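Local atomic coordinates of pyridoxamine 5'-phosphate oxidase-related, FMN-binding protein (Mycobacterium smegmatis, PDB entry 6ECI), a protein that binds flavin-adenine dinucleotide and probably sequesters it, helping mycobacteria to withstand hypoxic and oxidative stress. Residues A60-E68 with V80-T88; D71-S79 with I122-G130. All coordinates share one frame; numbering follows the deposited sequence.

Contact 1. Residues A60-E68 with V80-T88; sequences AINNNVLFE and VIVRGVART. With FAD (flavin-adenine dinucleotide), chain C.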
loop_
_atom_site.group_PDB
_atom_site.type_symbol
_atom_site.label_atom_id
_atom_site.label_comp_id
_atom_site.label_asym_id
_atom_site.label_seq_id
_atom_site.Cartn_x
_atom_site.Cartn_y
_atom_site.Cartn_z
ATOM N N ALA B 60 -12.303 8.413 -1.827
ATOM C CA ALA B 60 -12.144 8.026 -0.430
ATOM C C ALA B 60 -13.084 8.757 0.516
ATOM O O ALA B 60 -13.651 8.132 1.417
ATOM C CB ALA B 60 -10.699 8.261 0.021
ATOM N N ILE B 61 -13.257 10.066 0.330
ATOM C CA ILE B 61 -13.977 10.875 1.304
ATOM C C ILE B 61 -15.426 10.420 1.391
ATOM O O ILE B 61 -16.104 10.246 0.371
ATOM C CB ILE B 61 -13.864 12.361 0.934
ATOM C CG1 ILE B 61 -12.430 12.848 1.164
ATOM C CG2 ILE B 61 -14.856 13.189 1.734
ATOM C CD1 ILE B 61 -12.213 14.307 0.843
ATOM N N ASN B 62 -15.897 10.207 2.624
ATOM C CA ASN B 62 -17.262 9.777 2.936
ATOM C C ASN B 62 -17.577 8.379 2.406
ATOM O O ASN B 62 -18.749 8.011 2.272
ATOM C CB ASN B 62 -18.298 10.787 2.424
ATOM C CG ASN B 62 -18.151 12.146 3.077
ATOM O OD1 ASN B 62 -18.022 12.250 4.297
ATOM N ND2 ASN B 62 -18.152 13.195 2.265
ATOM N N ASN B 63 -16.548 7.588 2.107
ATOM C CA ASN B 63 -16.701 6.195 1.717
ATOM C C ASN B 63 -15.881 5.314 2.650
ATOM O O ASN B 63 -14.990 5.785 3.364
ATOM C CB ASN B 63 -16.258 5.960 0.265
ATOM C CG ASN B 63 -17.160 6.646 -0.740
ATOM O OD1 ASN B 63 -18.385 6.559 -0.654
ATOM N ND2 ASN B 63 -16.555 7.338 -1.703
ATOM N N ASN B 64 -16.197 4.023 2.641
ATOM C CA ASN B 64 -15.416 3.061 3.403
ATOM C C ASN B 64 -14.086 2.824 2.706
ATOM O O ASN B 64 -14.047 2.523 1.509
ATOM C CB ASN B 64 -16.184 1.749 3.549
ATOM C CG ASN B 64 -17.537 1.939 4.206
ATOM O OD1 ASN B 64 -17.686 2.741 5.128
ATOM N ND2 ASN B 64 -18.535 1.208 3.724
ATOM N N VAL B 65 -12.990 2.970 3.451
ATOM C CA VAL B 65 -11.653 2.864 2.888
ATOM C C VAL B 65 -10.812 1.919 3.733
ATOM O O VAL B 65 -11.074 1.695 4.917
ATOM C CB VAL B 65 -10.948 4.234 2.783
ATOM C CG1 VAL B 65 -11.761 5.200 1.934
ATOM C CG2 VAL B 65 -10.680 4.805 4.173
ATOM N N LEU B 66 -9.788 1.365 3.094
ATOM C CA LEU B 66 -8.708 0.670 3.776
ATOM C C LEU B 66 -7.511 1.601 3.902
ATOM O O LEU B 66 -7.194 2.348 2.972
ATOM C CB LEU B 66 -8.300 -0.592 3.015
ATOM C CG LEU B 66 -9.183 -1.822 3.193
ATOM C CD1 LEU B 66 -8.724 -2.941 2.282
ATOM C CD2 LEU B 66 -9.121 -2.259 4.630
ATOM N N PHE B 67 -6.858 1.568 5.058
ATOM C CA PHE B 67 -5.575 2.231 5.238
ATOM C C PHE B 67 -4.547 1.204 5.679
ATOM O O PHE B 67 -4.805 0.413 6.591
ATOM C CB PHE B 67 -5.640 3.357 6.264
ATOM C CG PHE B 67 -4.302 3.974 6.551
ATOM C CD1 PHE B 67 -3.768 4.921 5.693
ATOM C CD2 PHE B 67 -3.570 3.596 7.663
ATOM C CE1 PHE B 67 -2.537 5.488 5.945
ATOM C CE2 PHE B 67 -2.337 4.159 7.920
ATOM C CZ PHE B 67 -1.818 5.107 7.059
ATOM N N GLU B 68 -3.383 1.228 5.043
ATOM C CA GLU B 68 -2.327 0.292 5.379
ATOM C C GLU B 68 -0.991 1.017 5.403
ATOM O O GLU B 68 -0.767 1.975 4.659
ATOM C CB GLU B 68 -2.279 -0.881 4.392
ATOM C CG GLU B 68 -1.407 -2.033 4.841
ATOM C CD GLU B 68 0.008 -1.933 4.312
ATOM O OE1 GLU B 68 0.263 -1.056 3.461
ATOM O OE2 GLU B 68 0.862 -2.735 4.747
ATOM N N VAL B 80 0.093 -2.846 9.438
ATOM C CA VAL B 80 -1.138 -2.463 10.117
ATOM C C VAL B 80 -2.165 -2.099 9.055
ATOM O O VAL B 80 -1.846 -1.381 8.101
ATOM C CB VAL B 80 -0.910 -1.286 11.087
ATOM C CG1 VAL B 80 -2.229 -0.758 11.621
ATOM C CG2 VAL B 80 -0.010 -1.713 12.232
ATOM N N ILE B 81 -3.387 -2.605 9.210
ATOM C CA ILE B 81 -4.493 -2.301 8.311
ATOM C C ILE B 81 -5.628 -1.698 9.128
ATOM O O ILE B 81 -6.055 -2.278 10.133
ATOM C CB ILE B 81 -4.976 -3.549 7.549
ATOM C CG1 ILE B 81 -3.840 -4.149 6.722
ATOM C CG2 ILE B 81 -6.141 -3.198 6.639
ATOM C CD1 ILE B 81 -4.206 -5.450 6.049
ATOM N N VAL B 82 -6.116 -0.541 8.692
ATOM C CA VAL B 82 -7.216 0.160 9.342
ATOM C C VAL B 82 -8.407 0.157 8.394
ATOM O O VAL B 82 -8.315 0.667 7.269
ATOM C CB VAL B 82 -6.828 1.596 9.727
ATOM C CG1 VAL B 82 -8.060 2.386 10.152
ATOM C CG2 VAL B 82 -5.787 1.588 10.831
ATOM N N ARG B 83 -9.518 -0.422 8.839
ATOM C CA ARG B 83 -10.796 -0.295 8.151
ATOM C C ARG B 83 -11.595 0.814 8.816
ATOM O O ARG B 83 -11.793 0.793 10.035
ATOM C CB ARG B 83 -11.590 -1.604 8.182
ATOM C CG ARG B 83 -10.862 -2.795 7.594
ATOM C CD ARG B 83 -11.826 -3.775 6.936
ATOM N NE ARG B 83 -11.165 -5.031 6.585
ATOM C CZ ARG B 83 -10.911 -5.435 5.341
ATOM N NH1 ARG B 83 -11.273 -4.691 4.302
ATOM N NH2 ARG B 83 -10.300 -6.594 5.137
ATOM N N GLY B 84 -12.045 1.774 8.023
ATOM C CA GLY B 84 -12.814 2.864 8.576
ATOM C C GLY B 84 -13.464 3.706 7.503
ATOM O O GLY B 84 -13.578 3.294 6.346
ATOM N N VAL B 85 -13.895 4.898 7.908
ATOM C CA VAL B 85 -14.543 5.853 7.021
ATOM C C VAL B 85 -13.708 7.123 6.984
ATOM O O VAL B 85 -13.226 7.590 8.023
ATOM C CB VAL B 85 -15.986 6.163 7.470
ATOM C CG1 VAL B 85 -16.676 7.055 6.452
ATOM C CG2 VAL B 85 -16.765 4.874 7.673
ATOM N N ALA B 86 -13.531 7.675 5.786
ATOM C CA ALA B 86 -12.798 8.920 5.607
ATOM C C ALA B 86 -13.770 10.088 5.728
ATOM O O ALA B 86 -14.756 10.162 4.986
ATOM C CB ALA B 86 -12.087 8.949 4.256
ATOM N N ARG B 87 -13.493 10.992 6.659
ATOM C CA ARG B 87 -14.336 12.150 6.903
ATOM C C ARG B 87 -13.468 13.398 6.911
ATOM O O ARG B 87 -12.382 13.402 7.500
ATOM C CB ARG B 87 -15.091 12.010 8.234
ATOM C CG ARG B 87 -15.916 10.730 8.352
ATOM C CD ARG B 87 -17.413 11.005 8.258
ATOM N NE ARG B 87 -18.006 10.561 6.999
ATOM C CZ ARG B 87 -18.907 9.587 6.893
ATOM N NH1 ARG B 87 -19.321 8.937 7.972
ATOM N NH2 ARG B 87 -19.392 9.258 5.704
ATOM N N THR B 88 -13.937 14.450 6.249
ATOM C CA THR B 88 -13.184 15.693 6.238
ATOM C C THR B 88 -13.271 16.380 7.598
ATOM O O THR B 88 -14.185 16.143 8.392
ATOM C CB THR B 88 -13.691 16.636 5.145
ATOM O OG1 THR B 88 -14.924 17.232 5.561
ATOM C CG2 THR B 88 -13.912 15.883 3.851
HETATM P PA FAD C . -6.524 -14.246 7.907
HETATM O O1A FAD C . -6.096 -14.743 9.238
HETATM O O2A FAD C . -7.618 -15.064 7.219
HETATM O O5B FAD C . -6.970 -12.735 7.978
HETATM C C5B FAD C . -7.956 -12.287 8.931
HETATM C C4B FAD C . -7.902 -10.783 9.013
HETATM O O4B FAD C . -6.637 -10.383 9.578
HETATM C C3B FAD C . -7.975 -10.055 7.678
HETATM O O3B FAD C . -9.322 -9.859 7.264
HETATM C C2B FAD C . -7.279 -8.727 7.987
HETATM O O2B FAD C . -8.177 -7.750 8.501
HETATM C C1B FAD C . -6.239 -9.135 9.038
HETATM N N9A FAD C . -4.887 -9.268 8.507
HETATM C C8A FAD C . -4.358 -10.340 7.835
HETATM N N7A FAD C . -3.112 -10.178 7.461
HETATM C C5A FAD C . -2.799 -8.898 7.918
HETATM C C6A FAD C . -1.625 -8.130 7.840
HETATM N N6A FAD C . -0.498 -8.540 7.256
HETATM N N1A FAD C . -1.650 -6.899 8.403
HETATM C C2A FAD C . -2.771 -6.484 8.995
HETATM N N3A FAD C . -3.937 -7.119 9.123
HETATM C C4A FAD C . -3.884 -8.338 8.559
HETATM N N1 FAD C . 2.601 -13.455 3.184
HETATM C C2 FAD C . 3.088 -14.180 2.136
HETATM O O2 FAD C . 2.467 -15.141 1.670
HETATM N N3 FAD C . 4.304 -13.840 1.573
HETATM C C4 FAD C . 5.121 -12.800 1.969
HETATM O O4 FAD C . 6.186 -12.592 1.390
HETATM C C4X FAD C . 4.594 -12.037 3.085
HETATM N N5 FAD C . 5.300 -11.034 3.529
HETATM C C5X FAD C . 4.794 -10.306 4.595
HETATM C C6 FAD C . 5.535 -9.232 5.084
HETATM C C7 FAD C . 5.072 -8.471 6.152
HETATM C C7M FAD C . 5.900 -7.316 6.654
HETATM C C8 FAD C . 3.839 -8.787 6.746
HETATM C C8M FAD C . 3.312 -7.986 7.905
HETATM C C9 FAD C . 3.096 -9.860 6.261
HETATM C C9A FAD C . 3.565 -10.618 5.195
HETATM N N10 FAD C . 2.840 -11.714 4.683
HETATM C C10 FAD C . 3.323 -12.442 3.625
HETATM C "C1'" FAD C . 1.538 -12.084 5.250
HETATM C "C2'" FAD C . 0.368 -11.544 4.433
HETATM O "O2'" FAD C . 0.535 -10.146 4.202
HETATM C "C3'" FAD C . -0.936 -11.778 5.194
HETATM O "O3'" FAD C . -0.732 -11.471 6.567
HETATM C "C4'" FAD C . -1.476 -13.203 5.080
HETATM O "O4'" FAD C . -1.504 -13.596 3.707
HETATM C "C5'" FAD C . -2.852 -13.344 5.694
HETATM O "O5'" FAD C . -3.246 -14.731 5.652
HETATM P P FAD C . -4.213 -15.335 6.737
HETATM O O1P FAD C . -3.448 -15.482 8.056
HETATM O O2P FAD C . -4.873 -16.559 6.230
HETATM O O3P FAD C . -5.280 -14.183 6.926
#

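Contact 2. Residues D71-S79 with I122-G130; sequences DHDVEQGWS and ITGRRFRFG. With FAD (flavin-adenine dinucleotide), chain C.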
loop_
_atom_site.group_PDB
_atom_site.type_symbol
_atom_site.label_atom_id
_atom_site.label_comp_id
_atom_site.label_asym_id
_atom_site.label_seq_id
_atom_site.Cartn_x
_atom_site.Cartn_y
_atom_site.Cartn_z
ATOM N N ASP B 71 6.502 -1.774 7.525
ATOM C CA ASP B 71 7.944 -1.559 7.586
ATOM C C ASP B 71 8.600 -2.904 7.859
ATOM O O ASP B 71 7.939 -3.866 8.261
ATOM C CB ASP B 71 8.325 -0.532 8.656
ATOM C CG ASP B 71 9.689 0.078 8.412
ATOM O OD1 ASP B 71 9.988 0.433 7.253
ATOM O OD2 ASP B 71 10.468 0.193 9.380
ATOM N N HIS B 72 9.915 -2.958 7.650
ATOM C CA HIS B 72 10.642 -4.215 7.750
ATOM C C HIS B 72 12.133 -3.939 7.876
ATOM O O HIS B 72 12.628 -2.886 7.465
ATOM C CB HIS B 72 10.387 -5.098 6.528
ATOM C CG HIS B 72 11.104 -4.628 5.301
ATOM N ND1 HIS B 72 12.348 -5.100 4.940
ATOM C CD2 HIS B 72 10.767 -3.704 4.371
ATOM C CE1 HIS B 72 12.737 -4.499 3.829
ATOM N NE2 HIS B 72 11.796 -3.647 3.465
ATOM N N ASP B 73 12.842 -4.914 8.442
ATOM C CA ASP B 73 14.293 -4.976 8.323
ATOM C C ASP B 73 14.669 -6.264 7.602
ATOM O O ASP B 73 13.816 -6.883 6.957
ATOM C CB ASP B 73 14.977 -4.883 9.692
ATOM C CG ASP B 73 14.485 -5.931 10.680
ATOM O OD1 ASP B 73 13.990 -6.995 10.258
ATOM O OD2 ASP B 73 14.606 -5.686 11.900
ATOM N N VAL B 74 15.931 -6.682 7.716
ATOM C CA VAL B 74 16.368 -7.908 7.053
ATOM C C VAL B 74 15.669 -9.121 7.654
ATOM O O VAL B 74 15.298 -10.062 6.942
ATOM C CB VAL B 74 17.899 -8.040 7.134
ATOM C CG1 VAL B 74 18.347 -9.407 6.633
ATOM C CG2 VAL B 74 18.564 -6.931 6.337
ATOM N N GLU B 75 15.465 -9.111 8.970
ATOM C CA GLU B 75 14.910 -10.274 9.655
ATOM C C GLU B 75 13.383 -10.289 9.623
ATOM O O GLU B 75 12.785 -11.223 9.087
ATOM C CB GLU B 75 15.429 -10.330 11.096
ATOM C CG GLU B 75 16.921 -10.621 11.187
ATOM C CD GLU B 75 17.378 -10.917 12.601
ATOM O OE1 GLU B 75 18.284 -11.761 12.767
ATOM O OE2 GLU B 75 16.839 -10.303 13.546
ATOM N N GLN B 76 12.738 -9.264 10.174
ATOM C CA GLN B 76 11.293 -9.292 10.353
ATOM C C GLN B 76 10.648 -8.018 9.818
ATOM O O GLN B 76 11.317 -7.055 9.437
ATOM C CB GLN B 76 10.923 -9.478 11.829
ATOM C CG GLN B 76 10.877 -10.924 12.280
ATOM C CD GLN B 76 10.452 -11.060 13.727
ATOM O OE1 GLN B 76 10.960 -10.358 14.600
ATOM N NE2 GLN B 76 9.514 -11.964 13.989
ATOM N N GLY B 77 9.316 -8.033 9.804
ATOM C CA GLY B 77 8.537 -6.882 9.400
ATOM C C GLY B 77 7.184 -6.907 10.075
ATOM O O GLY B 77 6.810 -7.878 10.737
ATOM N N TRP B 78 6.449 -5.810 9.904
ATOM C CA TRP B 78 5.115 -5.664 10.464
ATOM C C TRP B 78 4.252 -4.906 9.469
ATOM O O TRP B 78 4.758 -4.237 8.565
ATOM C CB TRP B 78 5.135 -4.923 11.809
ATOM C CG TRP B 78 5.681 -3.533 11.685
ATOM C CD1 TRP B 78 6.969 -3.141 11.889
ATOM C CD2 TRP B 78 4.959 -2.353 11.303
ATOM N NE1 TRP B 78 7.094 -1.793 11.665
ATOM C CE2 TRP B 78 5.874 -1.287 11.303
ATOM C CE3 TRP B 78 3.626 -2.097 10.967
ATOM C CZ2 TRP B 78 5.501 0.017 10.979
ATOM C CZ3 TRP B 78 3.259 -0.805 10.641
ATOM C CH2 TRP B 78 4.193 0.236 10.652
ATOM N N SER B 79 2.937 -5.004 9.650
ATOM C CA SER B 79 2.009 -4.199 8.877
ATOM C C SER B 79 0.752 -3.971 9.699
ATOM O O SER B 79 0.392 -4.788 10.550
ATOM C CB SER B 79 1.655 -4.852 7.539
ATOM O OG SER B 79 0.864 -6.007 7.730
ATOM N N ILE B 122 -8.934 -2.040 13.526
ATOM C CA ILE B 122 -7.500 -1.988 13.264
ATOM C C ILE B 122 -6.902 -3.342 13.615
ATOM O O ILE B 122 -7.230 -3.920 14.657
ATOM C CB ILE B 122 -6.799 -0.855 14.042
ATOM C CG1 ILE B 122 -5.318 -0.782 13.659
ATOM C CG2 ILE B 122 -6.961 -1.025 15.549
ATOM C CD1 ILE B 122 -4.638 0.514 14.060
ATOM N N THR B 123 -6.056 -3.863 12.728
ATOM C CA THR B 123 -5.378 -5.134 12.944
ATOM C C THR B 123 -3.925 -4.987 12.524
ATOM O O THR B 123 -3.567 -4.085 11.763
ATOM C CB THR B 123 -6.034 -6.284 12.166
ATOM O OG1 THR B 123 -6.093 -5.950 10.775
ATOM C CG2 THR B 123 -7.443 -6.549 12.679
ATOM N N GLY B 124 -3.090 -5.884 13.027
ATOM C CA GLY B 124 -1.665 -5.824 12.747
ATOM C C GLY B 124 -1.024 -7.185 12.859
ATOM O O GLY B 124 -1.423 -8.018 13.680
ATOM N N ARG B 125 -0.011 -7.411 12.027
ATOM C CA ARG B 125 0.689 -8.684 11.985
ATOM C C ARG B 125 2.190 -8.453 12.029
ATOM O O ARG B 125 2.695 -7.438 11.546
ATOM C CB ARG B 125 0.348 -9.485 10.723
ATOM C CG ARG B 125 -1.104 -9.897 10.609
ATOM C CD ARG B 125 -1.449 -11.039 11.537
ATOM N NE ARG B 125 -2.823 -11.476 11.325
ATOM C CZ ARG B 125 -3.177 -12.406 10.446
ATOM N NH1 ARG B 125 -2.253 -12.999 9.703
ATOM N NH2 ARG B 125 -4.454 -12.743 10.311
ATOM N N ARG B 126 2.892 -9.411 12.618
ATOM C CA ARG B 126 4.340 -9.495 12.536
ATOM C C ARG B 126 4.691 -10.690 11.661
ATOM O O ARG B 126 4.054 -11.743 11.756
ATOM C CB ARG B 126 4.959 -9.629 13.930
ATOM C CG ARG B 126 6.474 -9.595 13.955
ATOM C CD ARG B 126 6.989 -9.485 15.381
ATOM N NE ARG B 126 6.729 -10.700 16.150
ATOM C CZ ARG B 126 6.537 -10.728 17.466
ATOM N NH1 ARG B 126 6.581 -9.604 18.171
ATOM N NH2 ARG B 126 6.304 -11.881 18.079
ATOM N N PHE B 127 5.682 -10.520 10.789
ATOM C CA PHE B 127 6.073 -11.542 9.826
ATOM C C PHE B 127 7.583 -11.727 9.880
ATOM O O PHE B 127 8.321 -10.776 10.142
ATOM C CB PHE B 127 5.621 -11.153 8.416
ATOM C CG PHE B 127 5.509 -12.306 7.471
ATOM C CD1 PHE B 127 4.391 -13.115 7.482
ATOM C CD2 PHE B 127 6.511 -12.567 6.553
ATOM C CE1 PHE B 127 4.279 -14.175 6.606
ATOM C CE2 PHE B 127 6.404 -13.625 5.673
ATOM C CZ PHE B 127 5.286 -14.430 5.700
ATOM N N ARG B 128 8.046 -12.959 9.627
ATOM C CA ARG B 128 9.443 -13.308 9.866
ATOM C C ARG B 128 10.233 -13.634 8.604
ATOM O O ARG B 128 11.393 -13.245 8.524
ATOM C CB ARG B 128 9.514 -14.484 10.868
ATOM C CG ARG B 128 10.664 -15.519 10.793
ATOM C CD ARG B 128 12.074 -14.973 11.073
ATOM N NE ARG B 128 12.711 -14.627 9.806
ATOM C CZ ARG B 128 13.991 -14.319 9.624
ATOM N NH1 ARG B 128 14.839 -14.277 10.642
ATOM N NH2 ARG B 128 14.414 -14.041 8.396
ATOM N N PHE B 129 9.635 -14.276 7.602
ATOM C CA PHE B 129 10.391 -14.885 6.505
ATOM C C PHE B 129 11.367 -15.919 7.054
ATOM O O PHE B 129 12.535 -15.599 7.288
ATOM C CB PHE B 129 11.198 -13.876 5.664
ATOM C CG PHE B 129 10.592 -12.500 5.550
ATOM C CD1 PHE B 129 9.560 -12.263 4.665
ATOM C CD2 PHE B 129 11.118 -11.426 6.258
ATOM C CE1 PHE B 129 9.023 -11.001 4.527
ATOM C CE2 PHE B 129 10.580 -10.160 6.127
ATOM C CZ PHE B 129 9.533 -9.947 5.258
ATOM N N GLY B 130 10.916 -17.153 7.260
ATOM C CA GLY B 130 11.793 -18.193 7.775
ATOM C C GLY B 130 11.738 -19.497 6.999
ATOM O O GLY B 130 11.954 -19.525 5.787
HETATM P PA FAD C . -6.524 -14.246 7.907
HETATM O O1A FAD C . -6.096 -14.743 9.238
HETATM O O2A FAD C . -7.618 -15.064 7.219
HETATM O O5B FAD C . -6.970 -12.735 7.978
HETATM C C5B FAD C . -7.956 -12.287 8.931
HETATM C C4B FAD C . -7.902 -10.783 9.013
HETATM O O4B FAD C . -6.637 -10.383 9.578
HETATM C C3B FAD C . -7.975 -10.055 7.678
HETATM O O3B FAD C . -9.322 -9.859 7.264
HETATM C C2B FAD C . -7.279 -8.727 7.987
HETATM O O2B FAD C . -8.177 -7.750 8.501
HETATM C C1B FAD C . -6.239 -9.135 9.038
HETATM N N9A FAD C . -4.887 -9.268 8.507
HETATM C C8A FAD C . -4.358 -10.340 7.835
HETATM N N7A FAD C . -3.112 -10.178 7.461
HETATM C C5A FAD C . -2.799 -8.898 7.918
HETATM C C6A FAD C . -1.625 -8.130 7.840
HETATM N N6A FAD C . -0.498 -8.540 7.256
HETATM N N1A FAD C . -1.650 -6.899 8.403
HETATM C C2A FAD C . -2.771 -6.484 8.995
HETATM N N3A FAD C . -3.937 -7.119 9.123
HETATM C C4A FAD C . -3.884 -8.338 8.559
HETATM N N1 FAD C . 2.601 -13.455 3.184
HETATM C C2 FAD C . 3.088 -14.180 2.136
HETATM O O2 FAD C . 2.467 -15.141 1.670
HETATM N N3 FAD C . 4.304 -13.840 1.573
HETATM C C4 FAD C . 5.121 -12.800 1.969
HETATM O O4 FAD C . 6.186 -12.592 1.390
HETATM C C4X FAD C . 4.594 -12.037 3.085
HETATM N N5 FAD C . 5.300 -11.034 3.529
HETATM C C5X FAD C . 4.794 -10.306 4.595
HETATM C C6 FAD C . 5.535 -9.232 5.084
HETATM C C7 FAD C . 5.072 -8.471 6.152
HETATM C C7M FAD C . 5.900 -7.316 6.654
HETATM C C8 FAD C . 3.839 -8.787 6.746
HETATM C C8M FAD C . 3.312 -7.986 7.905
HETATM C C9 FAD C . 3.096 -9.860 6.261
HETATM C C9A FAD C . 3.565 -10.618 5.195
HETATM N N10 FAD C . 2.840 -11.714 4.683
HETATM C C10 FAD C . 3.323 -12.442 3.625
HETATM C "C1'" FAD C . 1.538 -12.084 5.250
HETATM C "C2'" FAD C . 0.368 -11.544 4.433
HETATM O "O2'" FAD C . 0.535 -10.146 4.202
HETATM C "C3'" FAD C . -0.936 -11.778 5.194
HETATM O "O3'" FAD C . -0.732 -11.471 6.567
HETATM C "C4'" FAD C . -1.476 -13.203 5.080
HETATM O "O4'" FAD C . -1.504 -13.596 3.707
HETATM C "C5'" FAD C . -2.852 -13.344 5.694
HETATM O "O5'" FAD C . -3.246 -14.731 5.652
HETATM P P FAD C . -4.213 -15.335 6.737
HETATM O O1P FAD C . -3.448 -15.482 8.056
HETATM O O2P FAD C . -4.873 -16.559 6.230
HETATM O O3P FAD C . -5.280 -14.183 6.926
#

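Contact 1. Residues A60-E68 with V80-T88
In Leu-66 and Arg-83 alike, CG lies beside the backbone N and anti to the carbonyl carbon (chi1 -79° and -57°), and the two chains run side by side, pointing the same way. They form a non-hydrogen-bonded pair in the antiparallel hairpin of strands 64-72 and 77-88, part of the flavin-binding beta fold of the pyridoxamine 5'-phosphate oxidase family. Arg-83 bends at chi2, and its guanidinium lies against the leucine: CD2 of Leu-66 sits over one face of the group, 3.3 Å from Arg-83 NH1. That same NH1 is hydrogen-bonded to Ser-32 O of the second subunit, which places the pair at the dimer interface. Two residues along on the same face, where Ile-81 pairs with Glu-68, Ile-81 CG2 touches Leu-66 CD2 at 3.7 Å, while its CG1 reaches the adenine of FAD, 3.4 Å from C2A. Glu-68 lays its CG against Ile-81, and its carboxylate forms a salt bridge with Arg-23.

The opposite face carries Val-65, Phe-67 and Val-82. Here the Phe-67 ring is met at its edge by Val-82 CB, and it packs edge-to-face with Phe-39. Backbone bonds join Phe-67 and Val-82 in both directions, as they do Val-65 and Gly-84.

Before the strand begins, a type II turn from Ala-60 to Asn-63 brings the chain alongside residues 86-88. Asn-62 N donates to Ala-86 O at 2.6 Å, and Ile-61 CG2 packs on Thr-88 CG2. The Arg-87 guanidinium has Val-85 CG1 over the centre of one face, and its NE gives a 3.2 Å hydrogen bond to Asn-62 OD1, in the carbonyl plane and on a lone pair.

Contact 2. Residues D71-S79 with I122-G130
From Thr-123, whose OG1 donates a hydrogen bond to N3A of the FAD adenine, the strand passes to Gly-124, whose CA lies 3.2 Å from Ser-79 O in a CA-H...O contact. Arg-125 follows, paired with Ser-79 by backbone hydrogen bonds in both directions. Its CG, beside the backbone N (chi1 -63°), rests against the adenine, and the bend at chi2 (-75°) turns the rest of the chain so that C8A lies over one face of the guanidinium; beyond the ring, NH1 reaches O1P and NH2 reaches O1A at 2.8 Å. One arginine thus holds both phosphates of the cofactor, while across the pair Ser-79 OG donates to N1A at 2.8 Å. Strands 77-88 and 121-127 run antiparallel here, in the curled beta-sheet of the family, and the face bearing Ser-79, Arg-125 and Phe-127 forms the FAD pocket together with the second subunit, which adds Pro-36 and Asn-38. On the other face, the Arg-126 chain crosses that of Gln-76 obliquely. Phe-127, bonded twice through its backbone to Gly-77, sets its ring over the isoalloxazine, with C9A 3.4 Å above the ring plane and offset toward the rim. Gly-77 itself has its C atom 3.7 Å from C7M. Past the strand and the poorly ordered Arg-128, Phe-129 brings CE1 to 3.9 Å from flavin N5.

Followed from the N terminus, the chain leaves helix 55-60, enters strand 64-72, turns at residues 73-76 and returns as strand 77-88. Contact 1 closes this short hairpin, with only 11 residues between its segments. Contact 2 closes a longer loop of 42 residues, which includes the rest of strand 77-88, helix 92-99 and strand 114-119, and brings strand 121-127 back beside the start of strand 77-88. Their segments alternate, so the contacts cross instead of nesting. They meet where Ile-81 N lies 3.0 Å from Thr-123 O, a probable hydrogen bond, and where Val-82 packs on Ile-122. Strand 77-88 is thus shared, and both contacts reach FAD and the second subunit.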